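Local atomic coordinates of pyrethroid hydrolase (Sphingobium faniae, PDB entry 5Y5R), a protein that hydrolyses the ester bond of pyrethroid insecticides such as permethrin and cypermethrin, releasing a cyclopropanecarboxylic acid and an aromatic alcohol. Residues Y100-L105 / A208-M213; L129-P134 / F145-R150. All coordinates share one frame; numbering follows the deposited sequence.

Overall arrangement
Contact 1 is core and contact 2 is surface; their centres are about 22 Å apart and their nearest atoms about 11 Å. Segments 100-105 and 208-213 join the end of a central strand of the parallel sheet to helix 207-216 close to the probable charge-relay residues D202 and H230; every residue that touches is buried, and the contact works by packing, a bridging water and polar groups tied to third parties. Segments 129-134 and 145-150 share no helix or strand with contact 1: they bring together the helices at either end of a short hairpin, 126-131 and 148-155, with a salt bridge at the surface and a leucine beneath. Both contacts supply residues to the pyrethroid pocket.

Contact 1: Y100-L105 / A208-M213; sequences YLTAVL and AVQRQM
This is a buried packing contact in which the loop leaving the C-terminal end of strand 95-101 rests against helix 207-216. M213 does most of the work. Its selenomethionine chain, CG anti to the carbonyl carbon, runs along the loop backbone: CB lies 3.4 Å from L105 O, SE sits 3.7 Å from L105 N, and the bend at chi3 (-64°) brings CE to 3.5 Å from A103 O. Beside the start of the side chain, a water donates to L105 O and M213 O and links the two backbones. In the alpha/beta-hydrolase fold this loop borders the active site, and here T102 OG1, anti to its own backbone N, hydrogen-bonds D202, the probable charge-relay acid. The side chain of Q210 crosses T102 obliquely, its amide carbon CD 3.1 Å from T102 OG1. That amide is held from elsewhere, NE2 by the carbonyl of L205 and OE1 by the backbone N of A199. An alanine here would remove the amide with both bonds and its packing on T102, and would probably weaken the tie of helix 207-216 to the end of strand 194-199. V104 of the loop touches the bound pyrethroid.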
ATOM      1  N   TYR A 100       7.452   0.475  -0.263  1.00 20.15           N
ATOM      2  CA  TYR A 100       6.381   1.444  -0.024  1.00 19.02           C
ATOM      3  C   TYR A 100       6.125   2.219  -1.316  1.00 15.52           C
ATOM      4  O   TYR A 100       6.902   3.111  -1.676  1.00 21.78           O
ATOM      5  CB  TYR A 100       6.735   2.383   1.135  1.00 17.51           C
ATOM      6  CG  TYR A 100       6.885   1.704   2.466  1.00 16.14           C
ATOM      7  CD1 TYR A 100       8.068   1.059   2.814  1.00 21.39           C
ATOM      8  CD2 TYR A 100       5.851   1.685   3.369  1.00 18.51           C
ATOM      9  CE1 TYR A 100       8.233   0.447   4.027  1.00 15.52           C
ATOM     10  CE2 TYR A 100       5.992   1.061   4.579  1.00 20.19           C
ATOM     11  CZ  TYR A 100       7.184   0.426   4.905  1.00 23.57           C
ATOM     12  OH  TYR A 100       7.335  -0.174   6.138  1.00 19.69           O
ATOM     13  N   LEU A 101       5.022   1.912  -1.989  1.00 16.10           N
ATOM     14  CA  LEU A 101       4.677   2.494  -3.285  1.00 16.88           C
ATOM     15  C   LEU A 101       3.688   3.636  -3.073  1.00 18.90           C
ATOM     16  O   LEU A 101       2.473   3.410  -2.968  1.00 21.13           O
ATOM     17  CB  LEU A 101       4.119   1.421  -4.230  1.00 14.54           C
ATOM     18  CG  LEU A 101       3.579   1.899  -5.581  1.00 17.49           C
ATOM     19  CD1 LEU A 101       4.605   2.711  -6.401  1.00 14.68           C
ATOM     20  CD2 LEU A 101       3.058   0.721  -6.386  1.00 20.11           C
ATOM     21  N   THR A 102       4.217   4.869  -3.125  1.00 22.65           N
ATOM     22  CA  THR A 102       3.562   6.116  -2.723  1.00 16.86           C
ATOM     23  C   THR A 102       2.617   5.758  -1.587  1.00 18.31           C
ATOM     24  O   THR A 102       1.391   5.930  -1.665  1.00 21.09           O
ATOM     25  CB  THR A 102       2.937   6.836  -3.940  1.00 21.71           C
ATOM     26  OG1 THR A 102       2.441   8.127  -3.557  1.00 21.43           O
ATOM     27  CG2 THR A 102       1.824   6.011  -4.652  1.00 20.39           C
ATOM     28  N   ALA A 103       3.206   5.184  -0.542  1.00 15.51           N
ATOM     29  CA  ALA A 103       2.500   4.478   0.515  1.00 18.36           C
ATOM     30  C   ALA A 103       2.724   5.171   1.850  1.00 18.65           C
ATOM     31  O   ALA A 103       3.643   5.965   2.004  1.00 14.90           O
ATOM     32  CB  ALA A 103       2.963   3.009   0.624  1.00 17.21           C
ATOM     33  N   VAL A 104       1.874   4.842   2.821  1.00 24.88           N
ATOM     34  CA  VAL A 104       2.001   5.406   4.162  1.00 20.35           C
ATOM     35  C   VAL A 104       3.191   4.719   4.826  1.00 16.12           C
ATOM     36  O   VAL A 104       3.161   3.518   5.106  1.00 17.60           O
ATOM     37  CB  VAL A 104       0.705   5.227   4.974  1.00 17.46           C
ATOM     38  CG1 VAL A 104       0.860   5.820   6.357  1.00 21.06           C
ATOM     39  CG2 VAL A 104      -0.451   5.880   4.271  1.00 27.43           C
ATOM     40  N   LEU A 105       4.240   5.491   5.098  1.00 18.94           N
ATOM     41  CA  LEU A 105       5.445   5.026   5.773  1.00 16.18           C
ATOM     42  C   LEU A 105       5.545   5.857   7.041  1.00 18.43           C
ATOM     43  O   LEU A 105       5.843   7.052   6.993  1.00 16.21           O
ATOM     44  CB  LEU A 105       6.687   5.202   4.903  1.00 20.54           C
ATOM     45  CG  LEU A 105       7.984   4.952   5.660  1.00 25.11           C
ATOM     46  CD1 LEU A 105       8.098   3.453   5.988  1.00 18.57           C
ATOM     47  CD2 LEU A 105       9.206   5.485   4.894  1.00 20.58           C
ATOM     48  N   ALA A 208       5.601  16.094  -1.633  1.00 19.94           N
ATOM     49  CA  ALA A 208       6.133  16.693  -0.408  1.00 15.94           C
ATOM     50  C   ALA A 208       5.830  15.826   0.806  1.00 20.98           C
ATOM     51  O   ALA A 208       6.668  15.685   1.703  1.00 14.55           O
ATOM     52  CB  ALA A 208       5.575  18.091  -0.220  1.00 15.14           C
ATOM     53  N   VAL A 209       4.610  15.270   0.875  1.00 11.90           N
ATOM     54  CA  VAL A 209       4.260  14.394   1.987  1.00 13.18           C
ATOM     55  C   VAL A 209       5.015  13.083   1.907  1.00 13.87           C
ATOM     56  O   VAL A 209       5.457  12.537   2.924  1.00 13.06           O
ATOM     57  CB  VAL A 209       2.748  14.155   2.005  1.00 16.50           C
ATOM     58  CG1 VAL A 209       2.419  13.137   3.055  1.00 15.28           C
ATOM     59  CG2 VAL A 209       2.071  15.457   2.313  1.00 10.64           C
ATOM     60  N   GLN A 210       5.100  12.524   0.707  1.00 12.76           N
ATOM     61  CA  GLN A 210       5.892  11.330   0.489  1.00 14.86           C
ATOM     62  C   GLN A 210       7.297  11.530   1.011  1.00 16.46           C
ATOM     63  O   GLN A 210       7.807  10.709   1.779  1.00 16.30           O
ATOM     64  CB  GLN A 210       5.912  10.995  -0.997  1.00 16.60           C
ATOM     65  CG  GLN A 210       4.598  10.467  -1.511  1.00 16.61           C
ATOM     66  CD  GLN A 210       4.609  10.291  -2.993  1.00 22.89           C
ATOM     67  OE1 GLN A 210       5.308   9.405  -3.531  1.00 19.26           O
ATOM     68  NE2 GLN A 210       3.878  11.157  -3.684  1.00 18.00           N
ATOM     69  N   ARG A 211       7.940  12.630   0.603  1.00 12.23           N
ATOM     70  CA  ARG A 211       9.333  12.840   1.009  1.00 21.58           C
ATOM     71  C   ARG A 211       9.453  13.161   2.495  1.00 19.91           C
ATOM     72  O   ARG A 211      10.491  12.873   3.106  1.00 20.45           O
ATOM     73  CB  ARG A 211       9.992  13.947   0.166  1.00 18.27           C
ATOM     74  CG  ARG A 211      10.169  13.577  -1.309  1.00 21.99           C
ATOM     75  CD  ARG A 211      10.528  14.717  -2.269  1.00 22.04           C
ATOM     76  NE  ARG A 211      10.806  14.160  -3.598  1.00 23.42           N
ATOM     77  CZ  ARG A 211      10.974  14.832  -4.738  1.00 22.84           C
ATOM     78  NH1 ARG A 211      11.182  14.154  -5.862  1.00 19.48           N
ATOM     79  NH2 ARG A 211      10.925  16.150  -4.790  1.00 15.34           N
ATOM     80  N   GLN A 212       8.411  13.757   3.084  1.00 20.48           N
ATOM     81  CA  GLN A 212       8.416  14.050   4.510  1.00 20.22           C
ATOM     82  C   GLN A 212       8.356  12.767   5.316  1.00 20.37           C
ATOM     83  O   GLN A 212       9.030  12.626   6.346  1.00 21.53           O
ATOM     84  CB  GLN A 212       7.238  14.983   4.832  1.00 16.24           C
ATOM     85  CG  GLN A 212       7.235  15.549   6.235  1.00 22.10           C
ATOM     86  CD  GLN A 212       8.341  16.564   6.421  1.00 29.51           C
ATOM     87  OE1 GLN A 212       8.604  17.376   5.528  1.00 27.76           O
ATOM     88  NE2 GLN A 212       8.985  16.531   7.575  1.00 24.01           N
HETATM   89  N   MSE A 213       7.593  11.793   4.840  1.00 21.87           N
HETATM   90  CA  MSE A 213       7.541  10.508   5.501  1.00 19.89           C
HETATM   91  C   MSE A 213       8.884   9.779   5.453  1.00 21.66           C
HETATM   92  O   MSE A 213       9.338   9.246   6.466  1.00 21.66           O
HETATM   93  CB  MSE A 213       6.424   9.663   4.885  1.00 17.15           C
HETATM   94  CG  MSE A 213       5.079  10.191   5.339  1.00 20.07           C
HETATM   95 SE   MSE A 213       3.547   9.144   4.732  0.71 32.24          SE
HETATM   96  CE  MSE A 213       3.703   9.411   2.838  1.00 13.33           C
TER
HETATM   97  O   HOH W   1       7.722   8.500   8.728  1.00 20.95           O

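Contact 2: L129-P134 / F145-R150; sequences LDLIQP and FSRLER. With 8NL ((2-methyl-3-phenyl-phenyl)methyl (1~{S})-3-[(~{E})-2-chloranyl-3,3,3-tris(fluoranyl)prop-1-enyl]-2,2-dimethyl-cyclopropane-1-carboxylate), chain G.
R147 NH2 is the best-held polar atom, gripped by two acceptors: D130 O, to which it donates across the contact at 3.0 Å, and OD2 of D144, the residue just before F145, with which it forms a salt bridge. The neighbouring nitrogen, NH1, makes a second salt bridge, to D130 OD2 at 2.6 Å, so that R147 holds D130 end-on with two nitrogens. Both D130 acceptors lie close to the guanidinium plane, yet neither bond is ideal from the acceptor's side: the carboxylate is turned 78° from the guanidinium and is met from above its plane, while NH2 comes to the carbonyl from 50° out of its plane. The chain of R147 is extended through chi2 and bends at chi3 (-79°), which swings its tip over L131.

One face of the guanidinium rests on L131 CD2, which lies 3.5 Å above the plane toward its rim. The same methyl meets R150 CG at 3.8 Å, so L131 is covered by two arginines, while its other neighbours L151, V154 and F155 of helix 148-155 bury it. R150 turns its own charge to E153.

R147 is the N-cap residue of helix 148-155, and D130 stands near the C-terminal end of helix 126-131, so the bridge ties the end of one helix to the start of the other, which the hairpin of strands 132-135 and 140-143 joins along the chain. Facing the pocket, L129 CD2 lies 3.9 Å from CL of the bound pyrethroid, and I132 CG1 lies 3.8 Å from its fluorine F2.

Polar grip and apolar contacts to the ligand thus meet in one short segment; the carboxylates of D130 and D144, both beside R147, would be expected to stabilise its positive charge.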
ATOM      1  N   LEU A 129      -9.392  13.529   1.707  1.00 19.74           N
ATOM      2  CA  LEU A 129     -10.401  13.791   2.733  1.00 22.35           C
ATOM      3  C   LEU A 129     -11.617  14.497   2.150  1.00 22.84           C
ATOM      4  O   LEU A 129     -12.726  14.375   2.693  1.00 22.42           O
ATOM      5  CB  LEU A 129      -9.831  14.612   3.894  1.00 20.02           C
ATOM      6  CG  LEU A 129      -8.656  14.033   4.670  1.00 24.23           C
ATOM      7  CD1 LEU A 129      -8.189  15.007   5.744  1.00 24.56           C
ATOM      8  CD2 LEU A 129      -9.026  12.707   5.291  1.00 26.94           C
ATOM      9  N   ASP A 130     -11.432  15.233   1.051  1.00 20.56           N
ATOM     10  CA  ASP A 130     -12.548  15.905   0.391  1.00 20.16           C
ATOM     11  C   ASP A 130     -13.499  14.903  -0.261  1.00 25.23           C
ATOM     12  O   ASP A 130     -14.723  15.040  -0.164  1.00 24.31           O
ATOM     13  CB  ASP A 130     -11.990  16.838  -0.692  1.00 23.54           C
ATOM     14  CG  ASP A 130     -13.075  17.558  -1.485  1.00 23.38           C
ATOM     15  OD1 ASP A 130     -13.805  18.347  -0.876  1.00 27.66           O
ATOM     16  OD2 ASP A 130     -13.230  17.348  -2.699  1.00 25.16           O
ATOM     17  N   LEU A 131     -12.946  13.865  -0.893  1.00 21.19           N
ATOM     18  CA  LEU A 131     -13.687  12.961  -1.767  1.00 19.02           C
ATOM     19  C   LEU A 131     -14.075  11.650  -1.119  1.00 21.71           C
ATOM     20  O   LEU A 131     -14.893  10.921  -1.686  1.00 21.09           O
ATOM     21  CB  LEU A 131     -12.860  12.651  -3.024  1.00 18.89           C
ATOM     22  CG  LEU A 131     -12.675  13.826  -3.983  1.00 22.46           C
ATOM     23  CD1 LEU A 131     -11.533  13.579  -4.929  1.00 19.18           C
ATOM     24  CD2 LEU A 131     -13.959  14.117  -4.756  1.00 27.15           C
ATOM     25  N   ILE A 132     -13.454  11.313   0.001  1.00 23.73           N
ATOM     26  CA  ILE A 132     -13.717  10.106   0.762  1.00 18.73           C
ATOM     27  C   ILE A 132     -14.292  10.552   2.092  1.00 26.07           C
ATOM     28  O   ILE A 132     -13.637  11.294   2.837  1.00 26.75           O
ATOM     29  CB  ILE A 132     -12.440   9.284   0.969  1.00 22.01           C
ATOM     30  CG1 ILE A 132     -11.770   8.962  -0.377  1.00 23.82           C
ATOM     31  CG2 ILE A 132     -12.735   8.063   1.801  1.00 22.60           C
ATOM     32  CD1 ILE A 132     -12.530   8.000  -1.268  1.00 22.34           C
ATOM     33  N   GLN A 133     -15.499  10.100   2.401  1.00 22.57           N
ATOM     34  CA  GLN A 133     -16.248  10.611   3.534  1.00 25.77           C
ATOM     35  C   GLN A 133     -16.558   9.531   4.564  1.00 27.09           C
ATOM     36  O   GLN A 133     -16.504   8.335   4.261  1.00 21.28           O
ATOM     37  CB  GLN A 133     -17.535  11.289   3.054  1.00 24.58           C
ATOM     38  CG  GLN A 133     -17.264  12.349   2.005  1.00 26.66           C
ATOM     39  CD  GLN A 133     -18.540  12.856   1.361  1.00 31.24           C
ATOM     40  OE1 GLN A 133     -19.495  12.097   1.150  1.00 30.99           O
ATOM     41  NE2 GLN A 133     -18.561  14.148   1.031  1.00 27.51           N
ATOM     42  N   PRO A 134     -16.766   9.917   5.822  1.00 23.23           N
ATOM     43  CA  PRO A 134     -17.072   8.925   6.861  1.00 25.65           C
ATOM     44  C   PRO A 134     -18.494   8.376   6.743  1.00 32.80           C
ATOM     45  O   PRO A 134     -19.400   9.063   6.267  1.00 28.44           O
ATOM     46  CB  PRO A 134     -16.916   9.719   8.163  1.00 26.92           C
ATOM     47  CG  PRO A 134     -16.104  10.985   7.762  1.00 26.29           C
ATOM     48  CD  PRO A 134     -16.567  11.270   6.378  1.00 27.49           C
ATOM     49  N   PHE A 145     -19.854   9.696  -4.347  1.00 18.72           N
ATOM     50  CA  PHE A 145     -20.254   9.412  -5.724  1.00 17.53           C
ATOM     51  C   PHE A 145     -21.019  10.543  -6.382  1.00 20.76           C
ATOM     52  O   PHE A 145     -21.296  10.459  -7.580  1.00 20.32           O
ATOM     53  CB  PHE A 145     -21.043   8.104  -5.790  1.00 22.01           C
ATOM     54  CG  PHE A 145     -20.196   6.926  -5.466  1.00 16.23           C
ATOM     55  CD1 PHE A 145     -19.116   6.600  -6.278  1.00 20.03           C
ATOM     56  CD2 PHE A 145     -20.374   6.234  -4.295  1.00 18.72           C
ATOM     57  CE1 PHE A 145     -18.284   5.512  -5.958  1.00 19.63           C
ATOM     58  CE2 PHE A 145     -19.540   5.167  -3.960  1.00 24.60           C
ATOM     59  CZ  PHE A 145     -18.493   4.809  -4.795  1.00 20.27           C
ATOM     60  N   SER A 146     -21.232  11.662  -5.690  1.00 22.37           N
ATOM     61  CA  SER A 146     -21.771  12.805  -6.402  1.00 20.21           C
ATOM     62  C   SER A 146     -20.751  13.445  -7.342  1.00 22.15           C
ATOM     63  O   SER A 146     -21.154  14.212  -8.215  1.00 25.93           O
ATOM     64  CB  SER A 146     -22.285  13.841  -5.390  1.00 21.97           C
ATOM     65  OG  SER A 146     -21.214  14.483  -4.685  1.00 23.34           O
ATOM     66  N   ARG A 147     -19.464  13.094  -7.251  1.00 21.07           N
ATOM     67  CA  ARG A 147     -18.423  13.736  -8.056  1.00 21.52           C
ATOM     68  C   ARG A 147     -17.567  12.686  -8.795  1.00 23.34           C
ATOM     69  O   ARG A 147     -16.360  12.556  -8.582  1.00 20.63           O
ATOM     70  CB  ARG A 147     -17.585  14.663  -7.173  1.00 18.56           C
ATOM     71  CG  ARG A 147     -18.372  15.918  -6.739  1.00 16.67           C
ATOM     72  CD  ARG A 147     -17.500  16.775  -5.829  1.00 23.27           C
ATOM     73  NE  ARG A 147     -17.499  16.187  -4.496  1.00 28.35           N
ATOM     74  CZ  ARG A 147     -16.545  16.392  -3.596  1.00 22.47           C
ATOM     75  NH1 ARG A 147     -15.515  17.155  -3.925  1.00 21.92           N
ATOM     76  NH2 ARG A 147     -16.604  15.804  -2.398  1.00 16.42           N
ATOM     77  N   LEU A 148     -18.195  11.978  -9.740  1.00 19.27           N
ATOM     78  CA  LEU A 148     -17.538  10.834 -10.379  1.00 17.15           C
ATOM     79  C   LEU A 148     -16.288  11.245 -11.157  1.00 19.03           C
ATOM     80  O   LEU A 148     -15.225  10.634 -11.006  1.00 19.03           O
ATOM     81  CB  LEU A 148     -18.535  10.146 -11.314  1.00 21.37           C
ATOM     82  CG  LEU A 148     -19.706   9.659 -10.456  1.00 19.25           C
ATOM     83  CD1 LEU A 148     -20.844   8.985 -11.269  1.00 27.39           C
ATOM     84  CD2 LEU A 148     -19.187   8.762  -9.345  1.00 22.36           C
ATOM     85  N   GLU A 149     -16.399  12.270 -12.003  1.00 18.24           N
ATOM     86  CA  GLU A 149     -15.251  12.680 -12.810  1.00 22.16           C
ATOM     87  C   GLU A 149     -14.120  13.172 -11.921  1.00 21.13           C
ATOM     88  O   GLU A 149     -12.944  12.937 -12.213  1.00 20.90           O
ATOM     89  CB  GLU A 149     -15.656  13.760 -13.814  1.00 21.60           C
ATOM     90  CG  GLU A 149     -14.507  14.400 -14.638  1.00 18.69           C
ATOM     91  CD  GLU A 149     -13.693  13.390 -15.473  1.00 24.36           C
ATOM     92  OE1 GLU A 149     -14.115  12.231 -15.595  1.00 25.49           O
ATOM     93  OE2 GLU A 149     -12.632  13.768 -16.018  1.00 30.15           O
ATOM     94  N   ARG A 150     -14.455  13.892 -10.845  1.00 18.80           N
ATOM     95  CA  ARG A 150     -13.431  14.271  -9.877  1.00 18.17           C
ATOM     96  C   ARG A 150     -12.755  13.041  -9.281  1.00 18.49           C
ATOM     97  O   ARG A 150     -11.532  13.022  -9.093  1.00 20.37           O
ATOM     98  CB  ARG A 150     -14.061  15.108  -8.766  1.00 16.55           C
ATOM     99  CG  ARG A 150     -13.094  15.888  -7.968  1.00 20.04           C
ATOM    100  CD  ARG A 150     -12.472  16.978  -8.795  1.00 17.79           C
ATOM    101  NE  ARG A 150     -11.345  17.570  -8.084  1.00 26.72           N
ATOM    102  CZ  ARG A 150     -10.158  17.773  -8.637  1.00 20.37           C
ATOM    103  NH1 ARG A 150      -9.987  17.463  -9.907  1.00 19.71           N
ATOM    104  NH2 ARG A 150      -9.166  18.295  -7.934  1.00 22.85           N
TER
HETATM  105  C   8NL G 301      -9.405   5.087  -2.803  1.00 19.02           C
HETATM  106  C8  8NL G 301     -11.911   4.107  -5.838  1.00 19.77           C
HETATM  107  C9  8NL G 301     -13.285   4.282  -5.967  1.00 20.80           C
HETATM  108  C10 8NL G 301     -13.863   5.513  -5.685  1.00 20.64           C
HETATM  109  C11 8NL G 301     -13.008   6.535  -5.280  1.00 26.29           C
HETATM  110  C12 8NL G 301     -11.632   6.339  -5.161  1.00 16.22           C
HETATM  111  C13 8NL G 301      -6.453   4.364  -2.960  1.00 20.51           C
HETATM  112  O   8NL G 301      -6.276   5.538  -2.131  1.00 26.62           O
HETATM  113 CL   8NL G 301      -6.831  10.320   3.150  1.00 67.16          CL
HETATM  114  C21 8NL G 301      -6.650   8.817   2.242  1.00 36.44           C
HETATM  115  C22 8NL G 301      -7.909   8.065   1.879  1.00 35.78           C
HETATM  116  F2  8NL G 301      -8.130   8.236   0.587  1.00 35.82           F
HETATM  117  F1  8NL G 301      -7.846   6.779   2.161  1.00 42.35           F
HETATM  118  F   8NL G 301      -8.894   8.589   2.578  1.00 31.88           F
HETATM  119  C20 8NL G 301      -5.437   8.415   1.859  1.00 29.03           C
HETATM  120  C16 8NL G 301      -5.236   7.118   1.108  1.00 32.58           C
HETATM  121  C17 8NL G 301      -3.815   7.167   0.555  1.00 26.84           C
HETATM  122  C18 8NL G 301      -3.340   6.215   1.644  1.00 31.23           C
HETATM  123  C19 8NL G 301      -3.181   8.566   0.609  1.00 27.14           C
HETATM  124  C15 8NL G 301      -5.032   7.011  -0.401  1.00 32.19           C
HETATM  125  C14 8NL G 301      -5.459   5.622  -0.885  1.00 26.42           C
HETATM  126  O1  8NL G 301      -5.183   4.621  -0.221  1.00 24.06           O
HETATM  127  C2  8NL G 301      -7.410   4.447  -4.160  1.00 21.85           C
HETATM  128  C3  8NL G 301      -6.858   4.134  -5.395  1.00 21.87           C
HETATM  129  C4  8NL G 301      -7.607   4.165  -6.571  1.00 17.32           C
HETATM  130  C5  8NL G 301      -8.963   4.476  -6.525  1.00 20.19           C
HETATM  131  C6  8NL G 301      -9.572   4.800  -5.318  1.00 21.04           C
HETATM  132  C1  8NL G 301      -8.791   4.772  -4.127  1.00 20.50           C
HETATM  133  C7  8NL G 301     -11.056   5.111  -5.421  1.00 18.30           C